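Local coordinates for putative immunoglobulin-blocking virulence protein (Mycoplasma mycoides subsp. capri, PDB 7ADK), which probably binds host immunoglobulins and interferes with their action as a mycoplasma virulence factor, at residues 184-189 / 295-300; 206-211 / 247-252; 268-273 / 281-286. All coordinates share one frame; numbering follows the deposited sequence.

Contact 1 (184-189 / 295-300)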
# COMPACT_ATOMS: atom_id res chain seq x y z
N LEU A 184 48.71 -24.44 19.66
CA LEU A 184 47.45 -23.70 19.62
C LEU A 184 46.74 -23.86 18.28
O LEU A 184 45.54 -24.13 18.26
CB LEU A 184 47.71 -22.20 19.91
CG LEU A 184 46.48 -21.29 19.77
CD1 LEU A 184 45.42 -21.58 20.82
CD2 LEU A 184 46.94 -19.85 19.89
N LYS A 185 47.42 -23.67 17.15
CA LYS A 185 46.72 -23.66 15.85
C LYS A 185 46.22 -25.04 15.42
O LYS A 185 45.18 -25.12 14.77
CB LYS A 185 47.50 -22.91 14.78
CG LYS A 185 48.77 -23.59 14.29
CD LYS A 185 49.56 -22.61 13.41
CE LYS A 185 50.77 -23.27 12.76
NZ LYS A 185 51.65 -22.26 12.14
N GLU A 186 46.84 -26.12 15.88
CA GLU A 186 46.29 -27.47 15.72
C GLU A 186 45.13 -27.79 16.67
O GLU A 186 44.23 -28.54 16.30
CB GLU A 186 47.41 -28.51 15.82
CG GLU A 186 48.52 -28.36 14.77
CD GLU A 186 48.04 -28.01 13.36
OE1 GLU A 186 48.69 -27.20 12.68
OE2 GLU A 186 47.00 -28.55 12.93
N GLN A 187 45.07 -27.17 17.85
CA GLN A 187 43.85 -27.21 18.68
C GLN A 187 42.69 -26.47 18.00
O GLN A 187 41.57 -26.97 17.97
CB GLN A 187 44.15 -26.65 20.08
CG GLN A 187 42.94 -26.49 21.00
CD GLN A 187 42.38 -27.79 21.54
OE1 GLN A 187 42.50 -28.86 20.97
NE2 GLN A 187 41.76 -27.76 22.69
N VAL A 188 42.96 -25.30 17.42
CA VAL A 188 41.96 -24.54 16.66
C VAL A 188 41.51 -25.28 15.39
O VAL A 188 40.34 -25.17 15.02
CB VAL A 188 42.49 -23.12 16.38
CG1 VAL A 188 41.65 -22.31 15.39
CG2 VAL A 188 42.53 -22.33 17.70
N ALA A 189 42.38 -26.07 14.77
CA ALA A 189 42.04 -26.97 13.66
C ALA A 189 41.06 -28.07 14.09
O ALA A 189 39.99 -28.21 13.51
CB ALA A 189 43.31 -27.56 13.06
N LYS A 295 43.69 -35.82 7.89
CA LYS A 295 44.45 -35.04 6.89
C LYS A 295 44.39 -33.52 7.08
O LYS A 295 45.12 -32.79 6.41
CB LYS A 295 43.98 -35.42 5.48
CG LYS A 295 44.40 -36.85 5.11
CD LYS A 295 45.90 -37.00 4.80
CE LYS A 295 46.35 -38.47 4.84
NZ LYS A 295 45.52 -39.35 4.00
N PHE A 296 43.52 -33.01 7.95
CA PHE A 296 43.14 -31.59 7.98
C PHE A 296 43.82 -30.75 9.06
O PHE A 296 43.43 -29.61 9.29
CB PHE A 296 41.62 -31.48 7.95
CG PHE A 296 41.01 -31.98 6.66
CD1 PHE A 296 41.07 -31.18 5.51
CD2 PHE A 296 40.42 -33.25 6.60
CE1 PHE A 296 40.54 -31.66 4.31
CE2 PHE A 296 39.87 -33.72 5.40
CZ PHE A 296 39.93 -32.92 4.25
N THR A 297 44.89 -31.24 9.69
CA THR A 297 45.75 -30.48 10.62
C THR A 297 46.63 -29.42 9.93
O THR A 297 47.86 -29.43 10.05
CB THR A 297 46.60 -31.47 11.45
OG1 THR A 297 47.35 -32.29 10.58
CG2 THR A 297 45.77 -32.38 12.35
N LYS A 298 46.04 -28.51 9.15
CA LYS A 298 46.66 -27.28 8.61
C LYS A 298 45.65 -26.13 8.58
O LYS A 298 44.52 -26.32 8.13
CB LYS A 298 47.25 -27.49 7.20
CG LYS A 298 48.51 -28.37 7.21
CD LYS A 298 49.18 -28.46 5.84
CE LYS A 298 50.49 -29.28 5.88
NZ LYS A 298 50.30 -30.68 6.33
N ILE A 299 46.06 -24.94 9.01
CA ILE A 299 45.25 -23.70 9.00
C ILE A 299 45.65 -22.79 7.83
O ILE A 299 46.84 -22.62 7.55
CB ILE A 299 45.36 -22.96 10.35
CG1 ILE A 299 44.80 -23.76 11.54
CG2 ILE A 299 44.68 -21.58 10.32
CD1 ILE A 299 43.34 -24.20 11.43
N ALA A 300 44.67 -22.21 7.15
CA ALA A 300 44.84 -21.30 6.01
C ALA A 300 45.39 -19.91 6.39
O ALA A 300 45.22 -19.42 7.51
CB ALA A 300 43.50 -21.19 5.30

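Contact 2 (206-211 / 247-252)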
# COMPACT_ATOMS: atom_id res chain seq x y z
N PHE A 206 33.32 -32.32 10.35
CA PHE A 206 33.08 -33.77 10.36
C PHE A 206 32.22 -34.18 11.55
O PHE A 206 32.27 -35.33 12.00
CB PHE A 206 34.39 -34.56 10.26
CG PHE A 206 35.26 -34.14 9.10
CD1 PHE A 206 34.73 -34.04 7.80
CD2 PHE A 206 36.59 -33.78 9.32
CE1 PHE A 206 35.51 -33.56 6.75
CE2 PHE A 206 37.37 -33.29 8.27
CZ PHE A 206 36.83 -33.18 6.98
N ASN A 207 31.42 -33.25 12.06
CA ASN A 207 30.36 -33.50 13.03
C ASN A 207 29.25 -32.45 12.85
O ASN A 207 29.25 -31.41 13.51
CB ASN A 207 30.95 -33.51 14.44
CG ASN A 207 29.93 -33.77 15.50
OD1 ASN A 207 28.91 -34.29 15.31
ND2 ASN A 207 30.15 -33.44 16.65
N ASN A 208 28.32 -32.71 11.93
CA ASN A 208 27.19 -31.84 11.63
C ASN A 208 26.00 -32.63 11.09
O ASN A 208 26.15 -33.76 10.66
CB ASN A 208 27.60 -30.69 10.69
CG ASN A 208 27.96 -31.14 9.29
OD1 ASN A 208 27.13 -31.58 8.52
ND2 ASN A 208 29.21 -31.02 8.92
N SER A 209 24.82 -32.04 11.10
CA SER A 209 23.57 -32.72 10.79
C SER A 209 23.53 -33.41 9.42
O SER A 209 23.08 -34.56 9.35
CB SER A 209 22.43 -31.72 10.95
OG SER A 209 21.18 -32.31 10.78
N ILE A 210 24.06 -32.82 8.34
CA ILE A 210 24.08 -33.46 7.01
C ILE A 210 25.15 -34.56 6.95
O ILE A 210 24.85 -35.70 6.57
CB ILE A 210 24.22 -32.40 5.89
CG1 ILE A 210 22.89 -31.64 5.67
CG2 ILE A 210 24.74 -32.93 4.57
CD1 ILE A 210 21.73 -32.43 5.08
N PHE A 211 26.36 -34.28 7.40
CA PHE A 211 27.46 -35.24 7.45
C PHE A 211 27.12 -36.49 8.28
O PHE A 211 27.43 -37.61 7.89
CB PHE A 211 28.69 -34.52 7.99
CG PHE A 211 29.96 -35.34 7.94
CD1 PHE A 211 30.30 -36.19 9.01
CD2 PHE A 211 30.81 -35.25 6.83
CE1 PHE A 211 31.48 -36.94 8.96
CE2 PHE A 211 31.98 -36.01 6.78
CZ PHE A 211 32.31 -36.86 7.84
N GLU A 247 28.88 -26.40 0.38
CA GLU A 247 29.85 -25.34 0.11
C GLU A 247 31.10 -25.44 0.99
O GLU A 247 32.20 -25.09 0.53
CB GLU A 247 29.18 -23.98 0.32
CG GLU A 247 28.33 -23.45 -0.86
CD GLU A 247 27.10 -24.28 -1.27
OE1 GLU A 247 26.62 -25.12 -0.49
OE2 GLU A 247 26.61 -24.07 -2.40
N ARG A 248 30.99 -25.95 2.22
CA ARG A 248 32.09 -26.04 3.18
C ARG A 248 33.17 -27.04 2.78
O ARG A 248 34.30 -26.95 3.25
CB ARG A 248 31.53 -26.43 4.54
CG ARG A 248 30.46 -25.48 5.08
CD ARG A 248 29.94 -25.95 6.43
NE ARG A 248 31.01 -25.92 7.43
CZ ARG A 248 30.93 -26.29 8.68
NH1 ARG A 248 29.87 -26.83 9.19
NH2 ARG A 248 31.93 -26.08 9.45
N TYR A 249 32.84 -27.98 1.91
CA TYR A 249 33.76 -28.93 1.30
C TYR A 249 34.07 -28.59 -0.17
O TYR A 249 35.15 -28.93 -0.64
CB TYR A 249 33.16 -30.34 1.40
CG TYR A 249 32.53 -30.69 2.73
CD1 TYR A 249 33.30 -31.23 3.78
CD2 TYR A 249 31.16 -30.45 2.92
CE1 TYR A 249 32.71 -31.48 5.02
CE2 TYR A 249 30.56 -30.72 4.16
CZ TYR A 249 31.34 -31.21 5.22
OH TYR A 249 30.75 -31.43 6.42
N LYS A 250 33.16 -27.93 -0.89
CA LYS A 250 33.12 -27.84 -2.37
C LYS A 250 34.41 -27.36 -3.03
O LYS A 250 34.84 -27.94 -4.02
CB LYS A 250 31.94 -26.95 -2.79
CG LYS A 250 31.59 -27.08 -4.26
CD LYS A 250 30.67 -26.06 -4.81
CE LYS A 250 30.29 -26.26 -6.28
NZ LYS A 250 31.36 -25.90 -7.22
N LYS A 251 35.08 -26.37 -2.44
CA LYS A 251 36.39 -25.85 -2.89
C LYS A 251 37.51 -26.89 -2.90
O LYS A 251 38.41 -26.80 -3.73
CB LYS A 251 36.78 -24.64 -2.01
CG LYS A 251 35.82 -23.45 -2.16
CD LYS A 251 36.29 -22.24 -1.36
CE LYS A 251 35.26 -21.12 -1.45
NZ LYS A 251 35.68 -19.88 -0.75
N MET A 252 37.46 -27.89 -2.02
CA MET A 252 38.26 -29.11 -2.06
C MET A 252 37.63 -30.20 -2.95
O MET A 252 38.33 -30.88 -3.69
CB MET A 252 38.48 -29.58 -0.61
CG MET A 252 39.03 -31.01 -0.43
SD MET A 252 40.52 -31.43 -1.35
CE MET A 252 41.68 -30.23 -0.68

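Contact 3 (268-273 / 281-286)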
# COMPACT_ATOMS: atom_id res chain seq x y z
N LYS A 268 41.68 -46.28 -3.28
CA LYS A 268 41.72 -47.42 -4.21
C LYS A 268 40.46 -47.52 -5.06
O LYS A 268 40.53 -47.87 -6.23
CB LYS A 268 42.00 -48.73 -3.44
CG LYS A 268 43.46 -48.81 -2.97
CD LYS A 268 43.88 -50.20 -2.50
CE LYS A 268 43.25 -50.66 -1.19
NZ LYS A 268 43.92 -50.08 -0.01
N GLU A 269 39.28 -47.22 -4.51
CA GLU A 269 38.01 -47.30 -5.24
C GLU A 269 37.77 -46.10 -6.17
O GLU A 269 37.20 -46.26 -7.25
CB GLU A 269 36.84 -47.43 -4.25
CG GLU A 269 36.77 -48.80 -3.56
CD GLU A 269 35.43 -49.03 -2.86
OE1 GLU A 269 34.97 -48.17 -2.09
OE2 GLU A 269 34.82 -50.10 -3.05
N TYR A 270 38.20 -44.89 -5.78
CA TYR A 270 37.90 -43.63 -6.46
C TYR A 270 38.24 -43.59 -7.96
O TYR A 270 37.34 -43.25 -8.73
CB TYR A 270 38.54 -42.47 -5.69
CG TYR A 270 38.57 -41.15 -6.43
CD1 TYR A 270 37.49 -40.26 -6.39
CD2 TYR A 270 39.71 -40.81 -7.18
CE1 TYR A 270 37.53 -39.05 -7.11
CE2 TYR A 270 39.76 -39.61 -7.91
CZ TYR A 270 38.67 -38.73 -7.88
OH TYR A 270 38.72 -37.56 -8.56
N PRO A 271 39.45 -43.94 -8.42
CA PRO A 271 39.85 -43.75 -9.82
C PRO A 271 39.06 -44.62 -10.81
O PRO A 271 38.91 -44.22 -11.97
CB PRO A 271 41.35 -44.03 -9.86
CG PRO A 271 41.61 -44.90 -8.65
CD PRO A 271 40.58 -44.42 -7.65
N LYS A 272 38.53 -45.76 -10.36
CA LYS A 272 37.61 -46.59 -11.16
C LYS A 272 36.18 -46.08 -11.02
O LYS A 272 35.53 -45.76 -12.02
CB LYS A 272 37.74 -48.07 -10.76
CG LYS A 272 39.14 -48.66 -10.98
CD LYS A 272 39.63 -48.58 -12.43
CE LYS A 272 40.94 -49.34 -12.66
NZ LYS A 272 42.08 -48.74 -11.96
N LEU A 273 35.70 -45.95 -9.77
CA LEU A 273 34.31 -45.65 -9.44
C LEU A 273 33.86 -44.26 -9.94
O LEU A 273 32.69 -44.09 -10.23
CB LEU A 273 34.11 -45.81 -7.92
CG LEU A 273 32.65 -45.85 -7.45
CD1 LEU A 273 32.00 -47.21 -7.66
CD2 LEU A 273 32.58 -45.55 -5.97
N ASN A 281 25.89 -34.60 -7.95
CA ASN A 281 25.63 -34.69 -6.50
C ASN A 281 25.84 -36.11 -5.94
O ASN A 281 26.49 -36.25 -4.91
CB ASN A 281 24.23 -34.16 -6.15
CG ASN A 281 24.12 -32.64 -6.14
OD1 ASN A 281 25.06 -31.91 -5.88
ND2 ASN A 281 22.96 -32.10 -6.42
N GLN A 282 25.36 -37.16 -6.62
CA GLN A 282 25.60 -38.57 -6.22
C GLN A 282 27.09 -38.91 -6.15
O GLN A 282 27.51 -39.59 -5.23
CB GLN A 282 24.90 -39.53 -7.19
CG GLN A 282 23.38 -39.44 -7.08
CD GLN A 282 22.64 -40.54 -7.84
OE1 GLN A 282 22.66 -41.70 -7.47
NE2 GLN A 282 21.95 -40.25 -8.92
N GLU A 283 27.90 -38.41 -7.09
CA GLU A 283 29.36 -38.39 -6.97
C GLU A 283 29.84 -37.64 -5.72
O GLU A 283 30.45 -38.25 -4.84
CB GLU A 283 29.98 -37.88 -8.28
CG GLU A 283 31.45 -37.40 -8.29
CD GLU A 283 32.55 -38.37 -7.85
OE1 GLU A 283 32.28 -39.42 -7.22
OE2 GLU A 283 33.72 -38.04 -8.12
N TYR A 284 29.62 -36.34 -5.58
CA TYR A 284 30.47 -35.60 -4.64
C TYR A 284 29.96 -35.69 -3.18
O TYR A 284 30.73 -35.52 -2.25
CB TYR A 284 30.95 -34.30 -5.33
CG TYR A 284 30.18 -33.00 -5.39
CD1 TYR A 284 29.01 -32.91 -6.15
CD2 TYR A 284 30.96 -31.83 -5.32
CE1 TYR A 284 28.51 -31.69 -6.64
CE2 TYR A 284 30.50 -30.60 -5.83
CZ TYR A 284 29.26 -30.52 -6.47
OH TYR A 284 28.81 -29.34 -6.96
N ILE A 285 28.74 -36.24 -2.97
CA ILE A 285 28.30 -36.90 -1.73
C ILE A 285 29.24 -38.04 -1.30
O ILE A 285 29.56 -38.20 -0.12
CB ILE A 285 26.84 -37.43 -1.88
CG1 ILE A 285 25.84 -36.25 -1.82
CG2 ILE A 285 26.44 -38.47 -0.83
CD1 ILE A 285 24.38 -36.59 -2.14
N TRP A 286 29.71 -38.86 -2.24
CA TRP A 286 30.63 -39.96 -1.97
C TRP A 286 32.04 -39.46 -1.64
O TRP A 286 32.82 -40.21 -1.05
CB TRP A 286 30.57 -40.97 -3.12
CG TRP A 286 31.31 -42.26 -2.94
CD1 TRP A 286 30.85 -43.37 -2.32
CD2 TRP A 286 32.65 -42.61 -3.41
NE1 TRP A 286 31.85 -44.31 -2.27
CE2 TRP A 286 33.00 -43.88 -2.88
CE3 TRP A 286 33.59 -41.99 -4.25
CZ2 TRP A 286 34.26 -44.45 -3.08
CZ3 TRP A 286 34.82 -42.59 -4.53
CH2 TRP A 286 35.18 -43.80 -3.91

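Contact 1 (184-189 / 295-300)
I299 makes the apolar half of this contact, set against one side of helix 182-194. Its CD1 stands 3.7 Å from A189 CB, and its CG1 lies 3.5 Å from the backbone O of K185. That same oxygen accepts the helical bond from A189 N, with 3.0 Å between A189 N and K185 O, so the carbonyl that CG1 touches already has a helical partner. CG1 of I299 is anti to its own carbonyl carbon (chi1 -63°), which directs this branch to the K185 carbonyl; CD1 then continues to the alanine. The CA-CB bonds of A189 and I299 both point across the contact, in line with their role as its apolar pair.

The topology is that of a loop laid across a helix: residues 295-300 join helix 280-288 to helix 301-308 without regular structure of their own. T297 is the centre of an inverse gamma turn, in which K298 N reaches F296 O over 2.8 Å in a weak bond. Beyond the turn, the backbones of K298 and A300 bond to I326 of strand 326-332. I326 also touches the side chains of A189 and I299, and I313 of strand 312-313 adds to the apolar cover of I299.

Among the polar groups, E186 brings its carboxylate to the turn by a chain bent at chi2 (-40°). Its OE2 is modelled 3.1 Å from T297 O and 3.3 Å from T297 CB. Both oxygens are acceptors, so the approach to the carbonyl is proximity without a bond, and at this resolution the exact spacing carries little weight. K185 starts toward the loop, but its extended chain ends at E304 of helix 301-308, where NZ forms a salt bridge.

Contact 2 (206-211 / 247-252)
Y249 OH is gripped from two residues: it takes a hydrogen bond from N208 ND2 and is also bonded to the backbone O of L205. The N208 ND2 to Y249 OH distance is 3.0 Å, and the N-H...O angle of 155° is moderately straight. The two side chains meet tip to tip, and the hydroxyl oxygen lies almost in the amide plane. A second bond from N208 ND2, to G204 O, fixes the rotation of that amide further.

The other end of the amide faces its own helix. CG of N208 sits between the backbone N and the carbonyl carbon (chi1 67°), and OD1 accepts from F211 N at 3.0 Å with an N-H...O angle of 172°, the donor standing above the carbonyl plane; I210 N adds a weak bond.

Aromatic neighbours flank the phenol. F206 CE1 lies 3.9 Å from Y249 CE1, near the plane of the tyrosine ring, as the two side chains slide past each other in opposite directions. F211 crosses Y249 at about a right angle, its CD2 beside the hydroxyl, 3.8 Å from Y249 OH. R248, whose guanidinium bonds to A318 O and V203 O, comes only loosely near N208.

This is an asparagine N-cap, set where the weakly bonded strand 207-208, paired antiparallel with 203-204, gives way to helix 209-218, with the cap residue also tied to helix 247-253.

Contact 3 (268-273 / 281-286)
Both L273 and W286 hold CG anti to the backbone N, at chi1 -166° and -172°, and these torsions put each CG on the side facing the other helix, from where L273 CD2 reaches the indole. It comes to 3.5 Å from the centroid of the W286 six-membered ring, 13° off the normal, a CH-pi contact over one face.

The rim of the same ring is met by E269 and Y270. Y270 N lies 3.7 Å from W286 CH2, and Y270 CB is 3.9 Å from W286 CZ3; both approach near the indole plane. E269 OE1, also at the edge, stands 3.9 Å from W286 CZ2, the two side chains crossing at about a right angle.

In the fold these are two helices consecutive in the chain, the single turn 270-273 packing on helix 280-288 through a short connection. F277 from that connection meets the W286 ring, and K263 makes a cation-pi contact with it.

E283, bent at chi2, turns its carboxylate to the tyrosine. Its OE2 lies 4.1 Å from Y270 CE1, a van der Waals approach with ring and carboxylate planes nearly parallel.

The three contacts lie in one region whose regular structure is mostly helical, all on the same side of the chain's centre. Contacts 2 and 3 are both nested within the loop closed by contact 1, and they follow one another in series. Centres of contacts 1 and 2 are 16 Å apart, as are those of 2 and 3, whereas 1 and 3 are 26 Å apart and do not touch. Contact 2 is thus the middle member: F206 packs on F296 of contact 1, with F296 CE2 3.5 Å from F206 CZ, and K250 of helix 247-253 packs on Y284 of helix 280-288. The contacts are therefore linked through contact 2, by F206 and by helix 247-253.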